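Local coordinates for a novel designed pore protein (Synthetic construct, PDB 6TMS) that is a designed helical hairpin that assembles as six chains, probably around a central pore, at residues F[17-22]-F[54-59]. Sequence-based numbering, arbitrary orientation.
Sequences KKLYKL and IAESLL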
ATOM      1  N   LYS F  17      17.381   9.106   0.805  1.00 40.61           N
ATOM      2  CA  LYS F  17      18.641   8.545   1.257  1.00 43.48           C
ATOM      3  C   LYS F  17      18.399   7.142   1.847  1.00 42.93           C
ATOM      4  O   LYS F  17      19.153   6.189   1.558  1.00 41.96           O
ATOM      5  CB  LYS F  17      19.300   9.622   2.166  1.00 84.76           C
ATOM      6  CG  LYS F  17      20.578   9.357   2.986  1.00 64.84           C
ATOM      7  CD  LYS F  17      20.355   9.345   4.469  1.00 42.99           C
ATOM      8  CE  LYS F  17      20.680   7.995   5.018  1.00 40.58           C
ATOM      9  NZ  LYS F  17      19.805   7.709   6.160  1.00 37.85           N
ATOM     10  N   LYS F  18      17.273   6.930   2.534  1.00 42.71           N
ATOM     11  CA  LYS F  18      16.998   5.554   2.976  1.00 42.37           C
ATOM     12  C   LYS F  18      16.432   4.606   1.901  1.00 49.39           C
ATOM     13  O   LYS F  18      16.642   3.394   2.009  1.00 43.39           O
ATOM     14  CB  LYS F  18      16.085   5.564   4.184  1.00 36.97           C
ATOM     15  CG  LYS F  18      16.467   6.677   5.091  1.00 37.11           C
ATOM     16  CD  LYS F  18      15.810   6.668   6.446  1.00 30.75           C
ATOM     17  CE  LYS F  18      14.376   7.133   6.471  1.00 30.76           C
ATOM     18  NZ  LYS F  18      13.923   7.198   7.897  1.00 29.00           N
ATOM     19  N   LEU F  19      15.638   5.077   0.930  1.00 40.69           N
ATOM     20  CA  LEU F  19      15.125   4.157  -0.094  1.00 41.81           C
ATOM     21  C   LEU F  19      16.284   3.474  -0.769  1.00 42.17           C
ATOM     22  O   LEU F  19      16.246   2.282  -1.103  1.00 41.32           O
ATOM     23  CB  LEU F  19      14.319   4.900  -1.163  1.00 37.91           C
ATOM     24  CG  LEU F  19      13.746   4.031  -2.298  1.00 34.21           C
ATOM     25  CD1 LEU F  19      12.670   3.104  -1.744  1.00 28.61           C
ATOM     26  CD2 LEU F  19      13.200   4.841  -3.450  1.00 30.72           C
ATOM     27  N   TYR F  20      17.282   4.278  -1.058  1.00 42.57           N
ATOM     28  CA  TYR F  20      18.444   3.833  -1.776  1.00 40.69           C
ATOM     29  C   TYR F  20      19.258   2.867  -0.919  1.00 42.73           C
ATOM     30  O   TYR F  20      19.801   1.858  -1.421  1.00 40.38           O
ATOM     31  CB  TYR F  20      19.162   5.131  -2.123  1.00 42.15           C
ATOM     32  CG  TYR F  20      18.279   6.074  -2.959  1.00 40.93           C
ATOM     33  CD1 TYR F  20      17.050   5.665  -3.442  1.00 37.71           C
ATOM     34  CD2 TYR F  20      18.717   7.333  -3.328  1.00 42.69           C
ATOM     35  CE1 TYR F  20      16.278   6.488  -4.224  1.00 36.74           C
ATOM     36  CE2 TYR F  20      17.944   8.159  -4.128  1.00 44.61           C
ATOM     37  CZ  TYR F  20      16.734   7.728  -4.570  1.00 37.84           C
ATOM     38  OH  TYR F  20      15.978   8.551  -5.364  1.00 36.21           O
ATOM     39  N   LYS F  21      19.205   3.121   0.401  1.00 48.40           N
ATOM     40  CA  LYS F  21      19.817   2.279   1.428  1.00 45.81           C
ATOM     41  C   LYS F  21      19.187   0.889   1.433  1.00 37.95           C
ATOM     42  O   LYS F  21      19.869  -0.151   1.383  1.00 36.22           O
ATOM     43  CB  LYS F  21      19.604   3.055   2.763  1.00 49.05           C
ATOM     44  CG  LYS F  21      19.611   2.412   4.188  1.00 60.50           C
ATOM     45  CD  LYS F  21      18.469   2.951   5.089  1.00 39.72           C
ATOM     46  CE  LYS F  21      17.363   1.940   5.170  1.00 34.89           C
ATOM     47  NZ  LYS F  21      16.520   2.116   6.355  1.00 31.11           N
ATOM     48  N   LEU F  22      17.880   0.856   1.388  1.00 46.28           N
ATOM     49  CA  LEU F  22      17.217  -0.422   1.406  1.00 41.02           C
ATOM     50  C   LEU F  22      17.231  -1.075   0.043  1.00 35.09           C
ATOM     51  O   LEU F  22      17.009  -2.276  -0.064  1.00 45.28           O
ATOM     52  CB  LEU F  22      15.819  -0.248   1.959  1.00 41.96           C
ATOM     53  CG  LEU F  22      15.550  -1.477   2.825  1.00 33.30           C
ATOM     54  CD1 LEU F  22      16.434  -1.427   4.092  1.00 30.78           C
ATOM     55  CD2 LEU F  22      14.080  -1.666   3.161  1.00 29.49           C
ATOM     56  N   ILE F  54       7.077   0.265  -4.906  1.00 22.14           N
ATOM     57  CA  ILE F  54       6.097   1.285  -4.575  1.00 23.99           C
ATOM     58  C   ILE F  54       6.746   2.346  -3.706  1.00 20.62           C
ATOM     59  O   ILE F  54       6.370   3.512  -3.774  1.00 21.55           O
ATOM     60  CB  ILE F  54       4.786   0.705  -3.971  1.00 22.02           C
ATOM     61  CG1 ILE F  54       4.074   1.710  -3.057  1.00 25.04           C
ATOM     62  CG2 ILE F  54       4.946  -0.632  -3.215  1.00 21.19           C
ATOM     63  CD1 ILE F  54       2.833   2.317  -3.641  1.00 21.41           C
ATOM     64  N   ALA F  55       7.698   1.999  -2.858  1.00 23.69           N
ATOM     65  CA  ALA F  55       8.292   3.084  -2.099  1.00 23.06           C
ATOM     66  C   ALA F  55       9.004   4.039  -3.042  1.00 25.05           C
ATOM     67  O   ALA F  55       8.863   5.260  -2.930  1.00 19.83           O
ATOM     68  CB  ALA F  55       9.225   2.538  -1.031  1.00 22.96           C
ATOM     69  N   GLU F  56       9.694   3.506  -4.040  1.00 23.22           N
ATOM     70  CA  GLU F  56      10.302   4.381  -5.032  1.00 25.16           C
ATOM     71  C   GLU F  56       9.267   5.305  -5.662  1.00 25.12           C
ATOM     72  O   GLU F  56       9.423   6.532  -5.685  1.00 25.06           O
ATOM     73  CB  GLU F  56      10.976   3.493  -6.072  1.00 26.58           C
ATOM     74  CG  GLU F  56      11.909   4.184  -7.043  1.00 29.75           C
ATOM     75  CD  GLU F  56      12.950   3.229  -7.592  1.00 28.70           C
ATOM     76  OE1 GLU F  56      12.951   2.067  -7.144  1.00 27.64           O
ATOM     77  OE2 GLU F  56      13.855   3.665  -8.336  1.00 29.47           O
ATOM     78  N   SER F  57       8.170   4.735  -6.126  1.00 22.46           N
ATOM     79  CA  SER F  57       7.186   5.532  -6.836  1.00 21.95           C
ATOM     80  C   SER F  57       6.518   6.538  -5.930  1.00 21.82           C
ATOM     81  O   SER F  57       6.137   7.622  -6.370  1.00 22.04           O
ATOM     82  CB  SER F  57       6.136   4.624  -7.433  1.00 22.27           C
ATOM     83  OG  SER F  57       6.669   3.842  -8.471  1.00 22.94           O
ATOM     84  N   LEU F  58       6.218   6.137  -4.710  1.00 20.85           N
ATOM     85  CA  LEU F  58       5.578   7.063  -3.796  1.00 20.59           C
ATOM     86  C   LEU F  58       6.508   8.193  -3.447  1.00 18.20           C
ATOM     87  O   LEU F  58       6.101   9.353  -3.366  1.00 22.73           O
ATOM     88  CB  LEU F  58       5.143   6.303  -2.559  1.00 20.05           C
ATOM     89  CG  LEU F  58       3.767   5.665  -2.743  1.00 16.51           C
ATOM     90  CD1 LEU F  58       3.389   5.084  -1.477  1.00 19.73           C
ATOM     91  CD2 LEU F  58       2.657   6.660  -3.147  1.00 18.22           C
ATOM     92  N   LEU F  59       7.778   7.893  -3.362  1.00 21.78           N
ATOM     93  CA  LEU F  59       8.724   8.954  -3.153  1.00 20.44           C
ATOM     94  C   LEU F  59       8.708   9.897  -4.334  1.00 21.54           C
ATOM     95  O   LEU F  59       8.769  11.115  -4.170  1.00 21.08           O
ATOM     96  CB  LEU F  59      10.087   8.331  -2.974  1.00 21.70           C
ATOM     97  CG  LEU F  59      11.199   8.893  -2.112  1.00 24.23           C
ATOM     98  CD1 LEU F  59      12.396   7.952  -2.292  1.00 27.67           C
ATOM     99  CD2 LEU F  59      11.572  10.297  -2.520  1.00 26.00           C
TER
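Antiparallel packing within a helical hairpin brings Leu19 of helix 2-32 against Ala55, Glu56 and Leu59 of helix 39-68. The short axes of 17-22 and 54-59 run at 162° to one another and come within 10.5 Å, close to the middle of the chain. No hydrogen bond crosses between the two segments, and apolar packing makes the join. Leu19 projects across this gap with CG anti to its own nitrogen (chi1 179°), which carries both methyls over to the other helix. There they part: Leu19 CD1 rests on the CB methyl of Ala55 at 3.6 Å, while Leu19 CD2 reaches between Glu56 and Leu59, 3.4 Å from Leu59 CD1 and near the backbone at Glu56 CA. A branched leucine suits this place because its two ends can fill neighbouring spots on one helix surface, and the small alanine opposite leaves room for Leu19 CD1. Buried Leu59 lies one turn beyond Ala55 and is long enough to send a methyl back: Leu59 CD1 also approaches Leu19 CB at 3.8 Å, the two leucines slanting across each other. With an alanine in place of Leu19 both methyls are gone, which would probably open a gap beside Ala55 CB and Glu56 and leave Leu59 CD1 with little more than the CB to pack on here.

Six such hairpins make up the assembly, and the face of helix 39-68 turned from 17-22 packs on another subunit: Ile54, Ser57 and Leu58 meet its apolar side chains. Glu56, partly exposed, suits the edge of the intrachain seam. Its aliphatic portion lends CB to Leu19 CD2 at 3.7 Å, and the extended chain carries the carboxylate beyond the apolar packing towards Glu23 of the same chain, a proximity of like charges that might raise the proton affinity of one of them.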